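Local atomic coordinates of endo-beta-N-acetylglucosaminidase F1 (Bacteroides thetaiotaomicron VPI-5482, PDB entry 6TCV), a protein that hydrolyses high-mannose N-glycans as an endo-beta-N-acetylglucosaminidase, probably cutting between the two N-acetylglucosamines of the core. Residues A[281-289]-A[323-333]; A[199-207]-A[217-226]. The protein carries 2 engineered substitutions. One frame throughout, in Å; residues are numbered along the deposited sequence.

Overall arrangement
Both contacts belong to the curled, mainly parallel sheet of a beta-alpha barrel, and they illustrate how such a scaffold displays a long sugar along one end of its strands. Interaction 2 comes first along the chain and is complete before interaction 1 begins. It builds on strand 198-209, its hairpin partner 214-218 and the helix that follows, whereas interaction 1 pairs strands 283-287 and 324-329. Strand 243-249 lies between the two sets in the sheet. The centres are about 14 Å apart, and Asn285 CB packs 4.0 Å from Val200 CG1. Both reach NAG of chain B; interaction 1 also meets the second core sugar and interaction 2 two of the mannoses.

Interaction 1. Residues A[281-289]-A[323-333]; sequences LDGVNYADL and KLVTVFDWGQM. Engineered in segment 281-289: Ala287 (natural residue Asp), Leu289 (natural residue Glu). With NAG (2-acetamido-2-deoxy-beta-D-glucopyranose), chain B; NAG (2-acetamido-2-deoxy-beta-D-glucopyranose), chain C.
Two neighbouring parallel strands of the catalytic barrel, 283-287 and 324-329, meet here within a beta-alpha-beta unit whose crossover includes helix 306-319. Leu324 N donates to Asp282 O (2.9 Å), Val284 N to Leu324 O (3.0 Å), and the ladder continues through Tyr286 N to Thr326 O and Phe328 N to Tyr286 O. The weak bond from Thr326 N to Val284 O is reinforced by the hydroxyl: with OG1 between its backbone N and carbonyl carbon (chi1 74°), Thr326 OG1 also reaches Val284 O at 2.8 Å, and it bonds Tyr171 as well. Gly283 has no room for a CB, which would run into Leu324 O.

On the side of the sheet that carries Tyr286, the bent Met333 brings CE to 3.6 Å from Tyr286 CB, while the phenol bonds Thr316 on the crossover helix. Past the strand ends, Asp288 OD2 accepts Gln332 N through its anti lone pair (2.9 Å), tying down the type II' turn from Trp330 to Met333.

The engineered Leu289 lies against Trp330, with its CG 3.6 Å from Trp330 CD1, and sets CD1 in plane at the edge of the Phe328 ring. Over one face of that ring, the acetamido methyl C8 of NAG (chain B) sits 3.6 Å above the plane, near the centre; Trp330 likewise lies under C6 of NAG (chain C). With an alanine in place of Phe328, the acetamido group would probably lose its flat support and be freer to turn. Leu289 CD2 is 3.2 Å from O4 of NAG (chain C), the oxygen linking the two sugars. Ala287 and Leu289 replace an aspartate and a glutamate; the natural sequence from Asp282 is consistent with the DxxDxDxE motif ending barrel strand four in glycoside hydrolase family 18, with Asn285 for its second aspartate.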
loop_
_atom_site.group_PDB
_atom_site.type_symbol
_atom_site.label_atom_id
_atom_site.label_comp_id
_atom_site.label_asym_id
_atom_site.label_seq_id
_atom_site.Cartn_x
_atom_site.Cartn_y
_atom_site.Cartn_z
ATOM N N LEU A 281 -2.680 -8.498 6.584
ATOM C CA LEU A 281 -1.712 -7.635 5.927
ATOM C C LEU A 281 -2.421 -6.408 5.368
ATOM O O LEU A 281 -3.651 -6.324 5.366
ATOM C CB LEU A 281 -0.949 -8.357 4.825
ATOM C CG LEU A 281 -0.320 -9.690 5.250
ATOM C CD1 LEU A 281 0.400 -10.281 4.062
ATOM C CD2 LEU A 281 0.676 -9.427 6.411
ATOM N N ASP A 282 -1.668 -5.461 4.825
ATOM C CA ASP A 282 -2.212 -4.161 4.452
ATOM C C ASP A 282 -2.293 -3.912 2.964
ATOM O O ASP A 282 -2.658 -2.797 2.567
ATOM C CB ASP A 282 -1.427 -3.042 5.149
ATOM C CG ASP A 282 -1.529 -3.150 6.622
ATOM O OD1 ASP A 282 -2.636 -2.948 7.155
ATOM O OD2 ASP A 282 -0.496 -3.448 7.291
ATOM N N GLY A 283 -1.958 -4.896 2.127
ATOM C CA GLY A 283 -2.052 -4.788 0.687
ATOM C C GLY A 283 -0.906 -5.487 0.024
ATOM O O GLY A 283 -0.298 -6.395 0.587
ATOM N N VAL A 284 -0.634 -5.051 -1.200
ATOM C CA VAL A 284 0.247 -5.768 -2.126
ATOM C C VAL A 284 1.141 -4.820 -2.895
ATOM O O VAL A 284 0.801 -3.648 -3.127
ATOM C CB VAL A 284 -0.616 -6.619 -3.107
ATOM C CG1 VAL A 284 -1.422 -5.744 -4.060
ATOM C CG2 VAL A 284 0.211 -7.618 -3.901
ATOM N N ASN A 285 2.309 -5.308 -3.305
ATOM C CA ASN A 285 3.110 -4.715 -4.379
ATOM C C ASN A 285 3.200 -5.721 -5.523
ATOM O O ASN A 285 3.462 -6.913 -5.265
ATOM C CB ASN A 285 4.528 -4.372 -3.942
ATOM C CG ASN A 285 5.351 -3.813 -5.081
ATOM O OD1 ASN A 285 5.203 -2.596 -5.437
ATOM N ND2 ASN A 285 6.093 -4.594 -5.704
ATOM N N TYR A 286 2.977 -5.260 -6.748
ATOM C CA TYR A 286 3.169 -6.076 -7.948
ATOM C C TYR A 286 4.422 -5.626 -8.688
ATOM O O TYR A 286 4.548 -4.451 -9.069
ATOM C CB TYR A 286 1.946 -5.919 -8.846
ATOM C CG TYR A 286 0.684 -6.589 -8.329
ATOM C CD1 TYR A 286 0.677 -7.885 -7.887
ATOM C CD2 TYR A 286 -0.537 -5.891 -8.313
ATOM C CE1 TYR A 286 -0.487 -8.508 -7.472
ATOM C CE2 TYR A 286 -1.722 -6.514 -7.891
ATOM C CZ TYR A 286 -1.674 -7.830 -7.485
ATOM O OH TYR A 286 -2.820 -8.482 -7.080
ATOM N N ALA A 287 5.294 -6.609 -8.956
ATOM C CA ALA A 287 6.531 -6.426 -9.697
ATOM C C ALA A 287 6.583 -7.426 -10.850
ATOM O O ALA A 287 6.735 -8.652 -10.641
ATOM C CB ALA A 287 7.714 -6.573 -8.744
ATOM N N ASP A 288 6.428 -6.901 -12.057
ATOM C CA ASP A 288 6.377 -7.706 -13.277
ATOM C C ASP A 288 7.773 -7.973 -13.807
ATOM O O ASP A 288 8.263 -7.276 -14.692
ATOM C CB ASP A 288 5.533 -7.037 -14.359
ATOM C CG ASP A 288 5.564 -7.804 -15.677
ATOM O OD1 ASP A 288 5.623 -9.070 -15.646
ATOM O OD2 ASP A 288 5.487 -7.176 -16.744
ATOM N N LEU A 289 8.439 -8.960 -13.198
ATOM C CA LEU A 289 9.748 -9.456 -13.618
ATOM C C LEU A 289 9.753 -10.971 -13.597
ATOM O O LEU A 289 9.052 -11.591 -12.819
ATOM C CB LEU A 289 10.909 -8.953 -12.704
ATOM C CG LEU A 289 11.155 -7.465 -12.745
ATOM C CD1 LEU A 289 10.335 -6.715 -11.744
ATOM C CD2 LEU A 289 12.623 -7.149 -12.493
ATOM N N LYS A 323 -7.398 -1.639 1.350
ATOM C CA LYS A 323 -5.975 -1.966 1.420
ATOM C C LYS A 323 -5.219 -1.366 0.244
ATOM O O LYS A 323 -5.819 -0.921 -0.742
ATOM C CB LYS A 323 -5.797 -3.490 1.461
ATOM C CG LYS A 323 -6.420 -4.107 2.709
ATOM C CD LYS A 323 -6.054 -5.564 2.915
ATOM C CE LYS A 323 -6.616 -6.153 4.188
ATOM N NZ LYS A 323 -8.019 -6.505 3.980
ATOM N N LEU A 324 -3.897 -1.317 0.364
ATOM C CA LEU A 324 -3.064 -0.679 -0.635
ATOM C C LEU A 324 -2.812 -1.585 -1.832
ATOM O O LEU A 324 -2.430 -2.749 -1.672
ATOM C CB LEU A 324 -1.728 -0.265 -0.028
ATOM C CG LEU A 324 -1.839 0.807 1.051
ATOM C CD1 LEU A 324 -0.479 0.978 1.717
ATOM C CD2 LEU A 324 -2.267 2.148 0.469
ATOM N N VAL A 325 -2.992 -1.048 -3.040
ATOM C CA VAL A 325 -2.576 -1.687 -4.284
ATOM C C VAL A 325 -1.462 -0.843 -4.859
ATOM O O VAL A 325 -1.662 0.346 -5.164
ATOM C CB VAL A 325 -3.747 -1.868 -5.246
ATOM C CG1 VAL A 325 -3.303 -2.464 -6.585
ATOM C CG2 VAL A 325 -4.814 -2.733 -4.594
ATOM N N THR A 326 -0.285 -1.426 -4.936
ATOM C CA THR A 326 0.901 -0.665 -5.294
ATOM C C THR A 326 1.673 -1.436 -6.352
ATOM O O THR A 326 1.560 -2.664 -6.448
ATOM C CB THR A 326 1.798 -0.358 -4.074
ATOM O OG1 THR A 326 2.503 -1.525 -3.632
ATOM C CG2 THR A 326 1.001 0.179 -2.916
ATOM N N VAL A 327 2.461 -0.723 -7.141
ATOM C CA VAL A 327 3.194 -1.308 -8.257
ATOM C C VAL A 327 4.624 -0.784 -8.309
ATOM O O VAL A 327 4.913 0.369 -7.988
ATOM C CB VAL A 327 2.517 -1.164 -9.620
ATOM C CG1 VAL A 327 1.165 -1.817 -9.602
ATOM C CG2 VAL A 327 2.398 0.278 -9.990
ATOM N N PHE A 328 5.526 -1.644 -8.730
ATOM C CA PHE A 328 6.853 -1.256 -9.247
ATOM C C PHE A 328 6.723 -0.934 -10.719
ATOM O O PHE A 328 6.156 -1.737 -11.473
ATOM C CB PHE A 328 7.787 -2.429 -8.971
ATOM C CG PHE A 328 9.238 -2.198 -9.319
ATOM C CD1 PHE A 328 9.948 -1.098 -8.887
ATOM C CD2 PHE A 328 9.935 -3.144 -10.062
ATOM C CE1 PHE A 328 11.299 -0.960 -9.169
ATOM C CE2 PHE A 328 11.291 -2.995 -10.371
ATOM C CZ PHE A 328 11.979 -1.907 -9.912
ATOM N N ASP A 329 7.162 0.248 -11.128
ATOM C CA ASP A 329 7.089 0.633 -12.527
ATOM C C ASP A 329 8.226 0.032 -13.347
ATOM O O ASP A 329 9.325 0.600 -13.458
ATOM C CB ASP A 329 7.053 2.144 -12.663
ATOM C CG ASP A 329 6.876 2.597 -14.082
ATOM O OD1 ASP A 329 6.604 1.765 -14.974
ATOM O OD2 ASP A 329 7.035 3.811 -14.348
ATOM N N TRP A 330 8.026 -1.189 -13.821
ATOM C CA TRP A 330 9.032 -1.939 -14.574
ATOM C C TRP A 330 8.251 -2.969 -15.400
ATOM O O TRP A 330 7.179 -3.422 -14.987
ATOM C CB TRP A 330 10.020 -2.653 -13.634
ATOM C CG TRP A 330 11.212 -3.145 -14.326
ATOM C CD1 TRP A 330 11.550 -4.448 -14.633
ATOM C CD2 TRP A 330 12.309 -2.344 -14.771
ATOM N NE1 TRP A 330 12.776 -4.452 -15.302
ATOM C CE2 TRP A 330 13.273 -3.186 -15.368
ATOM C CE3 TRP A 330 12.575 -0.970 -14.714
ATOM C CZ2 TRP A 330 14.474 -2.689 -15.915
ATOM C CZ3 TRP A 330 13.735 -0.485 -15.291
ATOM C CH2 TRP A 330 14.685 -1.341 -15.823
ATOM N N GLY A 331 8.804 -3.418 -16.522
ATOM C CA GLY A 331 8.079 -4.381 -17.344
ATOM C C GLY A 331 6.805 -3.752 -17.844
ATOM O O GLY A 331 6.766 -2.572 -18.180
ATOM N N GLN A 332 5.733 -4.524 -17.806
ATOM C CA GLN A 332 4.437 -4.095 -18.309
ATOM C C GLN A 332 3.465 -3.759 -17.190
ATOM O O GLN A 332 2.260 -3.724 -17.422
ATOM C CB GLN A 332 3.861 -5.196 -19.190
ATOM C CG GLN A 332 4.385 -5.212 -20.615
ATOM C CD GLN A 332 5.895 -5.287 -20.728
ATOM O OE1 GLN A 332 6.522 -6.296 -20.390
ATOM N NE2 GLN A 332 6.493 -4.216 -21.230
ATOM N N MET A 333 3.957 -3.487 -15.983
ATOM C CA MET A 333 3.088 -3.411 -14.820
ATOM C C MET A 333 2.273 -2.124 -14.709
ATOM O O MET A 333 1.267 -2.116 -13.978
ATOM C CB MET A 333 3.899 -3.587 -13.510
ATOM C CG MET A 333 3.038 -4.035 -12.335
ATOM S SD MET A 333 2.363 -5.706 -12.593
ATOM C CE MET A 333 0.619 -5.447 -12.182
HETATM C C1 NAG B . 14.959 -5.441 -9.653
HETATM C C2 NAG B . 13.959 -6.193 -8.794
HETATM C C3 NAG B . 14.553 -7.375 -8.025
HETATM C C4 NAG B . 16.064 -7.386 -8.153
HETATM C C5 NAG B . 16.575 -5.983 -7.889
HETATM C C6 NAG B . 18.093 -5.873 -7.828
HETATM C C7 NAG B . 11.959 -5.208 -7.750
HETATM C C8 NAG B . 11.458 -4.133 -6.805
HETATM N N2 NAG B . 13.279 -5.273 -7.899
HETATM O O3 NAG B . 14.016 -8.597 -8.541
HETATM O O4 NAG B . 16.579 -8.276 -7.148
HETATM O O5 NAG B . 16.154 -5.093 -8.942
HETATM O O6 NAG B . 18.479 -4.542 -7.711
HETATM O O7 NAG B . 11.198 -5.969 -8.361
HETATM C C1 NAG C . 17.267 -5.605 -14.335
HETATM C C2 NAG C . 17.725 -6.726 -13.434
HETATM C C3 NAG C . 16.650 -7.061 -12.408
HETATM C C4 NAG C . 16.239 -5.790 -11.696
HETATM C C5 NAG C . 15.713 -4.812 -12.729
HETATM C C6 NAG C . 15.109 -3.547 -12.171
HETATM C C7 NAG C . 19.165 -8.288 -14.655
HETATM C C8 NAG C . 19.184 -9.451 -15.620
HETATM N N2 NAG C . 17.979 -7.920 -14.237
HETATM O O3 NAG C . 17.184 -8.043 -11.525
HETATM O O4 NAG C . 15.217 -6.228 -10.782
HETATM O O5 NAG C . 16.814 -4.481 -13.578
HETATM O O6 NAG C . 16.089 -2.924 -11.307
HETATM O O7 NAG C . 20.187 -7.717 -14.290
HETATM O O HOH W 1 7.019 -4.213 -12.308
HETATM O O HOH W 2 5.800 -8.494 -19.068
#

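Interaction 2. Residues A[199-207]-A[217-226]; sequences VVLFAANIN and VQCNPNVQYL. With MAN (alpha-D-mannopyranose), chain D; NAG (2-acetamido-2-deoxy-beta-D-glucopyranose), chain B; MAN (alpha-D-mannopyranose), chain E.
Asn205 and Gln218 form the antiparallel hydrogen-bonded pair of a beta hairpin: Gln218 N donates to Asn205 O at 2.8 Å, and Asn205 N returns a bond to Gln218 O at 2.9 Å. Flat groups meet next, the amides of Asn207 and Gln218 lying stacked with planes 11° apart, while Asn207 OD1 takes its bond from Asn251. Apolar contacts gather on Ala204 CB, which lies 4.2 Å from Val223 CG1 of the helix. It also touches Val217 CG1 and Cys219 SG; Leu201 meets Leu226 further along.

The side-chain bonds centre on the helix cap and the bound mannose. Asn220 is the N-cap of helix 221-228, its OD1 accepting Val223 N from above the carbonyl plane. With CG placed between its backbone N and carbonyl carbon (chi1 73°), its ND2 is left to donate to O3 of MAN (chain D) at 3.0 Å. That O3 donates to Asn205 OD1 (2.7 Å); O4 donates to Ala203 O (2.8 Å) and accepts from Asn205 ND2. Each of the two mannose hydroxyls thus both gives and receives, a two-way pairing that is likely to make the site selective for their orientation.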
loop_
_atom_site.group_PDB
_atom_site.type_symbol
_atom_site.label_atom_id
_atom_site.label_comp_id
_atom_site.label_asym_id
_atom_site.label_seq_id
_atom_site.Cartn_x
_atom_site.Cartn_y
_atom_site.Cartn_z
ATOM N N VAL A 199 6.163 -1.210 4.296
ATOM C CA VAL A 199 7.194 -2.203 4.007
ATOM C C VAL A 199 6.620 -3.340 3.196
ATOM O O VAL A 199 5.427 -3.624 3.295
ATOM C CB VAL A 199 7.869 -2.709 5.289
ATOM C CG1 VAL A 199 8.408 -1.558 6.157
ATOM C CG2 VAL A 199 6.971 -3.606 6.078
ATOM N N VAL A 200 7.449 -3.908 2.337
ATOM C CA VAL A 200 7.071 -4.996 1.448
ATOM C C VAL A 200 7.871 -6.243 1.767
ATOM O O VAL A 200 9.110 -6.207 1.859
ATOM C CB VAL A 200 7.269 -4.596 -0.015
ATOM C CG1 VAL A 200 6.871 -5.731 -0.951
ATOM C CG2 VAL A 200 6.493 -3.354 -0.357
ATOM N N LEU A 201 7.167 -7.372 1.868
ATOM C CA LEU A 201 7.791 -8.686 1.978
ATOM C C LEU A 201 8.097 -9.183 0.580
ATOM O O LEU A 201 7.200 -9.670 -0.128
ATOM C CB LEU A 201 6.865 -9.636 2.718
ATOM C CG LEU A 201 6.279 -9.077 4.010
ATOM C CD1 LEU A 201 5.319 -10.111 4.628
ATOM C CD2 LEU A 201 7.335 -8.628 5.009
ATOM N N PHE A 202 9.350 -9.019 0.151
ATOM C CA PHE A 202 9.739 -9.291 -1.243
ATOM C C PHE A 202 10.417 -10.658 -1.264
ATOM O O PHE A 202 11.519 -10.828 -0.739
ATOM C CB PHE A 202 10.678 -8.185 -1.723
ATOM C CG PHE A 202 10.966 -8.233 -3.212
ATOM C CD1 PHE A 202 10.066 -7.657 -4.099
ATOM C CD2 PHE A 202 12.147 -8.751 -3.695
ATOM C CE1 PHE A 202 10.342 -7.669 -5.446
ATOM C CE2 PHE A 202 12.438 -8.769 -5.035
ATOM C CZ PHE A 202 11.549 -8.206 -5.909
ATOM N N ALA A 203 9.785 -11.666 -1.869
ATOM C CA ALA A 203 8.452 -11.631 -2.519
ATOM C C ALA A 203 7.859 -13.010 -2.587
ATOM O O ALA A 203 8.590 -13.997 -2.847
ATOM C CB ALA A 203 8.530 -11.099 -3.958
ATOM N N ALA A 204 6.536 -13.077 -2.434
ATOM C CA ALA A 204 5.777 -14.221 -2.921
ATOM C C ALA A 204 5.778 -14.165 -4.442
ATOM O O ALA A 204 6.062 -13.150 -5.063
ATOM C CB ALA A 204 4.329 -14.172 -2.403
ATOM N N ASN A 205 5.405 -15.273 -5.061
ATOM C CA ASN A 205 5.453 -15.387 -6.512
ATOM C C ASN A 205 4.099 -15.694 -7.122
ATOM O O ASN A 205 3.204 -16.227 -6.468
ATOM C CB ASN A 205 6.432 -16.472 -6.906
ATOM C CG ASN A 205 7.799 -16.176 -6.421
ATOM O OD1 ASN A 205 8.373 -16.888 -5.607
ATOM N ND2 ASN A 205 8.344 -15.086 -6.910
ATOM N N ILE A 206 3.955 -15.342 -8.400
ATOM C CA ILE A 206 2.917 -15.944 -9.242
ATOM C C ILE A 206 3.559 -17.104 -9.995
ATOM O O ILE A 206 4.632 -16.943 -10.614
ATOM C CB ILE A 206 2.231 -14.933 -10.164
ATOM C CG1 ILE A 206 1.102 -15.625 -10.913
ATOM C CG2 ILE A 206 3.201 -14.228 -11.116
ATOM C CD1 ILE A 206 0.143 -14.664 -11.634
ATOM N N ASN A 207 2.901 -18.266 -9.962
ATOM C CA ASN A 207 3.372 -19.448 -10.672
ATOM C C ASN A 207 2.145 -20.217 -11.149
ATOM O O ASN A 207 1.014 -19.995 -10.683
ATOM C CB ASN A 207 4.190 -20.356 -9.772
ATOM C CG ASN A 207 5.612 -19.881 -9.651
ATOM O OD1 ASN A 207 6.012 -19.305 -8.612
ATOM N ND2 ASN A 207 6.403 -20.116 -10.687
ATOM N N VAL A 217 -0.741 -17.868 -6.088
ATOM C CA VAL A 217 0.314 -17.321 -5.243
ATOM C C VAL A 217 1.120 -18.511 -4.752
ATOM O O VAL A 217 0.578 -19.462 -4.155
ATOM C CB VAL A 217 -0.303 -16.563 -4.067
ATOM C CG1 VAL A 217 0.758 -16.070 -3.092
ATOM C CG2 VAL A 217 -1.135 -15.414 -4.560
ATOM N N GLN A 218 2.423 -18.465 -4.982
ATOM C CA GLN A 218 3.336 -19.504 -4.562
ATOM C C GLN A 218 4.357 -18.857 -3.650
ATOM O O GLN A 218 5.099 -17.955 -4.072
ATOM C CB GLN A 218 4.000 -20.134 -5.798
ATOM C CG GLN A 218 5.008 -21.243 -5.433
ATOM C CD GLN A 218 5.684 -21.885 -6.642
ATOM O OE1 GLN A 218 5.014 -22.533 -7.443
ATOM N NE2 GLN A 218 6.990 -21.756 -6.741
ATOM N N CYS A 219 4.471 -19.375 -2.438
ATOM C CA CYS A 219 5.332 -18.789 -1.414
ATOM C C CYS A 219 6.498 -19.732 -1.203
ATOM O O CYS A 219 6.325 -20.917 -0.887
ATOM C CB CYS A 219 4.549 -18.650 -0.101
ATOM S SG CYS A 219 3.257 -17.380 -0.208
ATOM N N ASN A 220 7.704 -19.211 -1.363
ATOM C CA ASN A 220 8.910 -19.964 -1.066
ATOM C C ASN A 220 9.000 -20.202 0.433
ATOM O O ASN A 220 8.226 -19.643 1.224
ATOM C CB ASN A 220 10.153 -19.314 -1.682
ATOM C CG ASN A 220 10.568 -18.057 -0.977
ATOM O OD1 ASN A 220 10.649 -18.008 0.259
ATOM N ND2 ASN A 220 10.999 -17.063 -1.752
ATOM N N PRO A 221 9.910 -21.056 0.872
ATOM C CA PRO A 221 9.896 -21.394 2.309
ATOM C C PRO A 221 10.144 -20.230 3.238
ATOM O O PRO A 221 9.634 -20.215 4.372
ATOM C CB PRO A 221 10.986 -22.464 2.451
ATOM C CG PRO A 221 11.072 -23.090 1.083
ATOM C CD PRO A 221 10.838 -21.930 0.124
ATOM N N ASN A 222 10.870 -19.202 2.815
ATOM C CA ASN A 222 11.094 -18.046 3.655
ATOM C C ASN A 222 9.851 -17.184 3.774
ATOM O O ASN A 222 9.504 -16.706 4.878
ATOM C CB ASN A 222 12.249 -17.264 3.075
ATOM C CG ASN A 222 13.516 -18.066 3.013
ATOM O OD1 ASN A 222 13.939 -18.700 3.987
ATOM N ND2 ASN A 222 14.076 -18.160 1.816
ATOM N N VAL A 223 9.173 -16.927 2.653
ATOM C CA VAL A 223 7.912 -16.208 2.687
ATOM C C VAL A 223 6.890 -16.974 3.526
ATOM O O VAL A 223 6.198 -16.397 4.380
ATOM C CB VAL A 223 7.416 -15.932 1.250
ATOM C CG1 VAL A 223 6.054 -15.313 1.251
ATOM C CG2 VAL A 223 8.371 -15.034 0.521
ATOM N N GLN A 224 6.780 -18.265 3.283
ATOM C CA GLN A 224 5.794 -19.065 3.996
ATOM C C GLN A 224 6.066 -19.049 5.489
ATOM O O GLN A 224 5.129 -18.986 6.293
ATOM C CB GLN A 224 5.765 -20.476 3.436
ATOM C CG GLN A 224 4.557 -21.308 3.972
ATOM C CD GLN A 224 3.255 -20.709 3.459
ATOM O OE1 GLN A 224 3.072 -20.554 2.259
ATOM N NE2 GLN A 224 2.312 -20.423 4.358
ATOM N N TYR A 225 7.346 -19.088 5.894
ATOM C CA TYR A 225 7.678 -19.065 7.313
ATOM C C TYR A 225 7.195 -17.755 7.946
ATOM O O TYR A 225 6.651 -17.754 9.053
ATOM C CB TYR A 225 9.194 -19.174 7.498
ATOM C CG TYR A 225 9.558 -19.348 8.948
ATOM C CD1 TYR A 225 9.779 -18.255 9.758
ATOM C CD2 TYR A 225 9.725 -20.621 9.488
ATOM C CE1 TYR A 225 10.107 -18.415 11.057
ATOM C CE2 TYR A 225 10.095 -20.770 10.802
ATOM C CZ TYR A 225 10.267 -19.672 11.568
ATOM O OH TYR A 225 10.610 -19.851 12.907
ATOM N N LEU A 226 7.380 -16.603 7.271
ATOM C CA LEU A 226 6.898 -15.351 7.830
ATOM C C LEU A 226 5.392 -15.351 7.983
ATOM O O LEU A 226 4.870 -14.911 9.004
ATOM C CB LEU A 226 7.284 -14.161 6.950
ATOM C CG LEU A 226 8.729 -13.710 6.924
ATOM C CD1 LEU A 226 8.916 -12.602 5.919
ATOM C CD2 LEU A 226 9.139 -13.289 8.304
HETATM C C1 MAN D . 14.234 -15.741 -5.794
HETATM C C2 MAN D . 13.234 -16.765 -5.274
HETATM C C3 MAN D . 11.842 -16.158 -5.330
HETATM C C4 MAN D . 11.780 -14.823 -4.599
HETATM C C5 MAN D . 12.872 -13.876 -5.086
HETATM C C6 MAN D . 13.015 -12.643 -4.217
HETATM O O2 MAN D . 13.638 -17.139 -3.938
HETATM O O3 MAN D . 10.917 -17.051 -4.709
HETATM O O4 MAN D . 10.540 -14.178 -4.881
HETATM O O5 MAN D . 14.153 -14.550 -5.035
HETATM O O6 MAN D . 14.105 -11.829 -4.694
HETATM C C1 NAG B . 14.959 -5.441 -9.653
HETATM C C2 NAG B . 13.959 -6.193 -8.794
HETATM C C3 NAG B . 14.553 -7.375 -8.025
HETATM C C4 NAG B . 16.064 -7.386 -8.153
HETATM C C5 NAG B . 16.575 -5.983 -7.889
HETATM C C6 NAG B . 18.093 -5.873 -7.828
HETATM C C7 NAG B . 11.959 -5.208 -7.750
HETATM C C8 NAG B . 11.458 -4.133 -6.805
HETATM N N2 NAG B . 13.279 -5.273 -7.899
HETATM O O3 NAG B . 14.016 -8.597 -8.541
HETATM O O4 NAG B . 16.579 -8.276 -7.148
HETATM O O5 NAG B . 16.154 -5.093 -8.942
HETATM O O6 NAG B . 18.479 -4.542 -7.711
HETATM O O7 NAG B . 11.198 -5.969 -8.361
HETATM C C1 MAN E . 13.527 -18.537 -3.687
HETATM C C2 MAN E . 13.973 -18.819 -2.258
HETATM C C3 MAN E . 15.481 -18.631 -2.120
HETATM C C4 MAN E . 16.209 -19.467 -3.161
HETATM C C5 MAN E . 15.696 -19.056 -4.536
HETATM C C6 MAN E . 16.296 -19.869 -5.651
HETATM O O2 MAN E . 13.572 -20.154 -1.912
HETATM O O3 MAN E . 15.857 -18.970 -0.797
HETATM O O4 MAN E . 17.613 -19.223 -3.111
HETATM O O5 MAN E . 14.287 -19.299 -4.597
HETATM O O6 MAN E . 15.895 -19.325 -6.927
HETATM O O HOH W 3 7.951 -16.769 -2.775
HETATM O O HOH W 4 11.620 -13.966 -1.128
HETATM O O HOH W 5 8.300 -19.762 -4.966
#